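Local coordinates for protein esterase (Xanthomonas oryzae pv. oryzae, PDB 3H2G) that acts as an esterase that degrades rice cell walls and contributes to the virulence of the bacterium, at residues A[107-110]-A[111-115]. Sequence-based numbering, arbitrary orientation.
Sequences DPLV and TRLAS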
loop_
_atom_site.group_PDB
_atom_site.type_symbol
_atom_site.label_atom_id
_atom_site.label_comp_id
_atom_site.label_asym_id
_atom_site.label_seq_id
_atom_site.Cartn_x
_atom_site.Cartn_y
_atom_site.Cartn_z
ATOM N N ASP A 107 -14.186 5.525 6.677
ATOM C CA ASP A 107 -12.945 5.236 5.962
ATOM C C ASP A 107 -13.113 5.830 4.570
ATOM O O ASP A 107 -14.162 5.661 3.943
ATOM C CB ASP A 107 -12.723 3.726 5.845
ATOM C CG ASP A 107 -11.357 3.382 5.272
ATOM O OD1 ASP A 107 -10.385 3.317 6.051
ATOM O OD2 ASP A 107 -11.254 3.196 4.043
ATOM N N PRO A 108 -12.086 6.526 4.060
ATOM C CA PRO A 108 -12.205 7.123 2.727
ATOM C C PRO A 108 -12.524 6.148 1.591
ATOM O O PRO A 108 -13.082 6.550 0.571
ATOM C CB PRO A 108 -10.867 7.844 2.547
ATOM C CG PRO A 108 -9.924 7.025 3.376
ATOM C CD PRO A 108 -10.737 6.736 4.617
ATOM N N LEU A 109 -12.178 4.874 1.749
ATOM C CA LEU A 109 -12.490 3.914 0.694
ATOM C C LEU A 109 -14.004 3.816 0.561
ATOM O O LEU A 109 -14.534 3.634 -0.534
ATOM C CB LEU A 109 -11.908 2.534 1.007
ATOM C CG LEU A 109 -10.380 2.422 1.002
ATOM C CD1 LEU A 109 -9.994 0.963 1.169
ATOM C CD2 LEU A 109 -9.813 2.983 -0.299
ATOM N N VAL A 110 -14.698 3.943 1.685
ATOM C CA VAL A 110 -16.155 3.889 1.687
ATOM C C VAL A 110 -16.769 5.230 1.284
ATOM O O VAL A 110 -17.576 5.304 0.360
ATOM C CB VAL A 110 -16.708 3.523 3.087
ATOM C CG1 VAL A 110 -18.224 3.709 3.119
ATOM C CG2 VAL A 110 -16.346 2.089 3.435
ATOM N N THR A 111 -16.368 6.286 1.982
ATOM C CA THR A 111 -16.916 7.619 1.757
ATOM C C THR A 111 -16.563 8.344 0.469
ATOM O O THR A 111 -17.358 9.145 -0.021
ATOM C CB THR A 111 -16.564 8.558 2.937
ATOM O OG1 THR A 111 -15.151 8.806 2.957
ATOM C CG2 THR A 111 -16.970 7.923 4.253
ATOM N N ARG A 112 -15.388 8.074 -0.091
ATOM C CA ARG A 112 -14.975 8.769 -1.307
ATOM C C ARG A 112 -15.026 7.957 -2.593
ATOM O O ARG A 112 -15.197 8.517 -3.671
ATOM C CB ARG A 112 -13.549 9.297 -1.141
ATOM C CG ARG A 112 -13.335 10.170 0.074
ATOM C CD ARG A 112 -14.097 11.477 -0.032
ATOM N NE ARG A 112 -13.780 12.353 1.091
ATOM C CZ ARG A 112 -14.129 13.631 1.168
ATOM N NH1 ARG A 112 -14.817 14.195 0.183
ATOM N NH2 ARG A 112 -13.777 14.349 2.227
ATOM N N LEU A 113 -14.866 6.643 -2.484
ATOM C CA LEU A 113 -14.841 5.795 -3.670
ATOM C C LEU A 113 -16.052 4.881 -3.859
ATOM O O LEU A 113 -16.777 5.007 -4.849
ATOM C CB LEU A 113 -13.548 4.973 -3.663
ATOM C CG LEU A 113 -12.269 5.822 -3.754
ATOM C CD1 LEU A 113 -11.048 4.950 -3.532
ATOM C CD2 LEU A 113 -12.200 6.508 -5.119
ATOM N N ALA A 114 -16.273 3.963 -2.924
ATOM C CA ALA A 114 -17.406 3.047 -3.036
ATOM C C ALA A 114 -18.730 3.806 -3.081
ATOM O O ALA A 114 -19.666 3.401 -3.775
ATOM C CB ALA A 114 -17.409 2.064 -1.864
ATOM N N SER A 115 -18.803 4.907 -2.340
ATOM C CA SER A 115 -20.021 5.711 -2.282
ATOM C C SER A 115 -20.298 6.411 -3.603
ATOM O O SER A 115 -21.384 6.959 -3.806
ATOM C CB SER A 115 -19.909 6.761 -1.183
ATOM O OG SER A 115 -18.963 7.754 -1.542
#
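Leu109 and Leu113 meet one turn apart on the short helix 108-114, their side chains crossing at a slant with CD2 of Leu109 4.0 Å from CD1 of Leu113. Both have CG beside the backbone N and anti to the carbonyl carbon (chi1 -67° and -63°), which lays the two branched ends along the same face. Next to them, CB of Pro108 lies against CG of Arg112, whose chain then leads away from the turn.

The helix starts with an N-cap: OD2 of Asp107 accepts from Leu109 N at 3.0 Å, the donor standing above the carboxylate plane, while the backbone O of Asp107 accepts from both Val110 N and Thr111 N. The turn then widens. Arg112 N still reaches Pro108 O, 2.8 Å away, but Ala114 N bonds to Leu109 O and Ser115 N to Val110 O, five residues back, as in a pi-type turn. At this end Ser115 OG, set by chi1 70° between its own backbone N and carbonyl carbon, folds back to give its proton to Thr111 O at 2.6 Å, from above the carbonyl plane.

Arg112 forms salt bridges with Glu382 and Glu38. Pro108 and Arg112 pack on helix 376-396, Thr111 and Ser115 on helix 18-26, and the two leucines face the central sheet, Leu109 against Leu68 and Trp84, Leu113 against Leu82 of strand 79-85.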